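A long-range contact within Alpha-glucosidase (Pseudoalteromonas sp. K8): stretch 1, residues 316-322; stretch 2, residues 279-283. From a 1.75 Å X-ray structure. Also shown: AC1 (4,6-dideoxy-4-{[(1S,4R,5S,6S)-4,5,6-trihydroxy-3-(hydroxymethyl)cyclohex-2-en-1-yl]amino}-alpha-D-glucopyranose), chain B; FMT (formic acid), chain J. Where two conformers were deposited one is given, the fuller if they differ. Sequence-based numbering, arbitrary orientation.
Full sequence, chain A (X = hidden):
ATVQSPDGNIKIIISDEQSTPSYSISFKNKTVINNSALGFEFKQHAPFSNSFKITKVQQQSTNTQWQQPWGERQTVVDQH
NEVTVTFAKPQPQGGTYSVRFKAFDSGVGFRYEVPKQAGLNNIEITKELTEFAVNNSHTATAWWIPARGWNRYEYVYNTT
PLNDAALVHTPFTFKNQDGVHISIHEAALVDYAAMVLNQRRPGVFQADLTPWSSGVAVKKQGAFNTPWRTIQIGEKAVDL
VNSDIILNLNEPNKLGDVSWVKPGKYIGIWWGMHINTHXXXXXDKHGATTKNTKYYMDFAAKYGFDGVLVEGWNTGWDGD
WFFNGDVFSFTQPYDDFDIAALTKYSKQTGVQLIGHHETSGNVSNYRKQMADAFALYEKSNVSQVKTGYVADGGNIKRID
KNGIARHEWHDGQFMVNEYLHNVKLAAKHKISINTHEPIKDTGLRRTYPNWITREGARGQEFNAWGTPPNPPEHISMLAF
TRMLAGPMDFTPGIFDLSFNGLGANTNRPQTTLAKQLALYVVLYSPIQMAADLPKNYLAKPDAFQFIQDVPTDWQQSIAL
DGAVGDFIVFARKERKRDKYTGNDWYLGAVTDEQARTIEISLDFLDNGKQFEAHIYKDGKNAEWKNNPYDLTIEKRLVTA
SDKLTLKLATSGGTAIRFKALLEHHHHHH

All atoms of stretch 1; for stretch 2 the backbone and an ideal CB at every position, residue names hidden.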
# COMPACT_ATOMS: atom_id res chain seq x y z
N GLY A 316 25.28 -9.26 -11.75
CA GLY A 316 25.07 -9.78 -10.41
C GLY A 316 23.95 -10.80 -10.31
O GLY A 316 23.78 -11.42 -9.25
N TRP A 317 23.18 -10.99 -11.38
CA TRP A 317 22.06 -11.92 -11.33
C TRP A 317 22.46 -13.36 -11.64
O TRP A 317 21.65 -14.26 -11.40
CB TRP A 317 20.96 -11.50 -12.32
CG TRP A 317 20.26 -10.21 -11.96
CD1 TRP A 317 20.67 -8.95 -12.30
CD2 TRP A 317 19.05 -10.06 -11.22
NE1 TRP A 317 19.78 -8.02 -11.80
CE2 TRP A 317 18.78 -8.68 -11.14
CE3 TRP A 317 18.16 -10.96 -10.61
CZ2 TRP A 317 17.65 -8.17 -10.48
CZ3 TRP A 317 17.04 -10.45 -9.95
CH2 TRP A 317 16.80 -9.06 -9.88
N ASP A 318 23.66 -13.59 -12.17
CA ASP A 318 24.00 -14.95 -12.58
C ASP A 318 24.07 -15.89 -11.38
O ASP A 318 24.56 -15.53 -10.31
CB ASP A 318 25.34 -14.96 -13.31
CG ASP A 318 25.25 -14.37 -14.69
OD1 ASP A 318 24.31 -13.60 -14.95
OD2 ASP A 318 26.14 -14.66 -15.51
N GLY A 319 23.57 -17.11 -11.59
CA GLY A 319 23.60 -18.13 -10.56
C GLY A 319 22.28 -18.19 -9.83
O GLY A 319 21.23 -18.44 -10.44
N ASP A 320 22.30 -17.95 -8.53
CA ASP A 320 21.10 -17.90 -7.71
C ASP A 320 21.01 -16.49 -7.14
O ASP A 320 21.65 -16.18 -6.13
CB ASP A 320 21.14 -18.96 -6.62
CG ASP A 320 19.78 -19.19 -5.97
OD1 ASP A 320 18.90 -18.31 -6.10
OD2 ASP A 320 19.60 -20.25 -5.33
N TRP A 321 20.24 -15.62 -7.80
CA TRP A 321 20.30 -14.19 -7.47
C TRP A 321 19.82 -13.91 -6.05
O TRP A 321 20.21 -12.88 -5.48
CB TRP A 321 19.50 -13.37 -8.49
CG TRP A 321 18.03 -13.67 -8.51
CD1 TRP A 321 17.39 -14.52 -9.36
CD2 TRP A 321 17.02 -13.11 -7.66
NE1 TRP A 321 16.04 -14.53 -9.09
CE2 TRP A 321 15.79 -13.68 -8.05
CE3 TRP A 321 17.03 -12.19 -6.61
CZ2 TRP A 321 14.58 -13.36 -7.43
CZ3 TRP A 321 15.83 -11.87 -5.99
CH2 TRP A 321 14.62 -12.45 -6.40
N PHE A 322 19.00 -14.79 -5.46
CA PHE A 322 18.57 -14.61 -4.07
C PHE A 322 19.76 -14.49 -3.13
O PHE A 322 19.65 -13.86 -2.07
CB PHE A 322 17.66 -15.78 -3.65
CG PHE A 322 17.14 -15.70 -2.21
CD1 PHE A 322 17.86 -16.26 -1.16
CD2 PHE A 322 15.91 -15.12 -1.92
CE1 PHE A 322 17.38 -16.20 0.15
CE2 PHE A 322 15.43 -15.05 -0.61
CZ PHE A 322 16.17 -15.60 0.42
N UNK A 279 15.36 -15.59 -18.26
CA UNK A 279 16.14 -15.55 -17.04
C UNK A 279 16.53 -14.11 -16.71
O UNK A 279 16.63 -13.26 -17.60
CB UNK A 279 17.38 -16.43 -17.17
N UNK A 280 16.73 -13.85 -15.42
CA UNK A 280 17.33 -12.58 -15.00
C UNK A 280 18.81 -12.56 -15.33
O UNK A 280 19.35 -11.53 -15.76
CB UNK A 280 17.12 -12.35 -13.50
N UNK A 281 19.50 -13.69 -15.12
CA UNK A 281 20.91 -13.78 -15.39
C UNK A 281 21.20 -13.96 -16.87
O UNK A 281 20.30 -14.19 -17.68
CB UNK A 281 21.52 -14.93 -14.59
N UNK A 282 22.48 -13.87 -17.21
CA UNK A 282 22.87 -13.89 -18.61
C UNK A 282 22.68 -15.28 -19.21
O UNK A 282 22.55 -16.28 -18.50
CB UNK A 282 24.32 -13.44 -18.76
N UNK A 283 22.65 -15.34 -20.54
CA UNK A 283 22.54 -16.60 -21.23
C UNK A 283 21.55 -16.52 -22.36
O UNK A 283 21.05 -15.44 -22.70
CB UNK A 283 22.14 -17.71 -20.26
C1 AC1 B . 10.78 -14.34 -3.20
O2 AC1 B . 9.48 -13.51 -1.38
C2 AC1 B . 10.22 -13.09 -2.54
C4A AC1 B . 10.72 -8.92 -8.85
C3 AC1 B . 9.37 -12.29 -3.48
O3 AC1 B . 8.79 -11.16 -2.80
C4 AC1 B . 10.19 -11.87 -4.67
N4A AC1 B . 9.51 -10.83 -5.52
C5 AC1 B . 10.35 -13.20 -5.40
O5 AC1 B . 11.26 -14.05 -4.59
C6 AC1 B . 10.89 -13.09 -6.79
C1B AC1 B . 10.37 -9.65 -5.87
C2B AC1 B . 9.48 -8.54 -6.74
O2B AC1 B . 8.27 -8.30 -6.03
C3B AC1 B . 9.29 -8.96 -8.07
O3B AC1 B . 8.37 -8.12 -8.81
O4 AC1 B . 10.58 -9.47 -10.15
C5B AC1 B . 11.77 -9.62 -8.15
C7B AC1 B . 11.57 -9.97 -6.58
C6B AC1 B . 13.20 -9.47 -8.70
O6B AC1 B . 13.65 -8.19 -8.38
C FMT J . 17.93 -15.89 -13.35
O1 FMT J . 16.89 -16.31 -13.86
O2 FMT J . 19.07 -16.12 -13.75

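Stretch 1 asks little of position 279. Its ideal CB has nothing of stretch 1 within 5.5 Å, and phi/psi of -116/153 is open to almost any residue, so stretch 1 leaves the choice open, and many residues would suit. The deposited residue is Thr279, whose p rotamer brings Thr279 OG1 2.7 Å from the carbonyl O of position 281, a hydrogen bond that ties the loop to itself.

Position 280 is where stretch 1 makes its strongest demand. CA-to-CB points toward it, and the ideal CB already sits 3.4 Å from Trp317 CE3 and 4.7 Å from Trp321 CD1. Two indoles thus offer a hydrophobic surface. A flat aromatic or a long apolar chain would suit; a beta-branched one would have to place its extra atom close to a crowded site. The deposited residue is Trp280, with chi1 at -79° (m). Its five-membered ring forms an offset stack with the six-membered ring of Trp317, centroids 4.3 Å apart and planes only 11° from parallel. Trp321 meets it obliquely, at 54°, with Trp321 NE1 3.6 Å from Trp280 CE3. All three indoles reach AC1, Trp280 through its ring edge, where CZ2 lies 3.7 Å from AC1 O4. The backbone N makes a weak hydrogen bond to formic acid, Trp280 N to FMT O1 at 2.9 Å.

At position 281 the backbone itself comes close: its CA is 4.3 Å from the CA of Asp318. Phi/psi of -79/171 would admit any residue, so the restriction comes from the surroundings. An ideal CB would point toward stretch 1, 3.1 Å from Asp318 OD1 and 3.3 Å from Trp317 O, both tight, so glycine fits best, and Gly281 is deposited. Its bare CA packs 3.8 Å from Trp317 CB. In this crystal Gly281 N also donates to FMT O2 at 2.8 Å, and the ideal CB would clash with that same FMT O2 at 2.9 Å.

Position 282 points sideways, its ideal CB 3.8 Å from Asp318 OD1. A carboxylate this near favours a short donor; serine or threonine could serve, and asparagine might. Ser282 is deposited, in the p rotamer. It grips Asp318 twice: Ser282 N donates to Asp318 OD1 at 2.9 Å, nearly straight at 172°, and Ser282 OG donates to Asp318 OD2 at 2.8 Å.

Position 283 is decided by its backbone. Phi/psi of 136/-172 would jam a CB against the preceding carbonyl O, so glycine is called for without any help from stretch 1, and Gly283 is deposited.

Stretch 2, residues 279-283: TWGSG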
# COMPACT_ATOMS: atom_id res chain seq x y z
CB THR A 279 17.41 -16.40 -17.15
OG1 THR A 279 18.22 -15.89 -18.22
CG2 THR A 279 17.05 -17.83 -17.45
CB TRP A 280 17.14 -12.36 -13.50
CG TRP A 280 15.77 -11.87 -13.06
CD1 TRP A 280 15.35 -10.58 -13.00
CD2 TRP A 280 14.70 -12.67 -12.55
NE1 TRP A 280 14.06 -10.52 -12.51
CE2 TRP A 280 13.64 -11.79 -12.22
CE3 TRP A 280 14.53 -14.05 -12.34
CZ2 TRP A 280 12.42 -12.24 -11.69
CZ3 TRP A 280 13.31 -14.50 -11.82
CH2 TRP A 280 12.28 -13.60 -11.51
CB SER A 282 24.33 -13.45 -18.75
OG SER A 282 25.18 -14.38 -18.10
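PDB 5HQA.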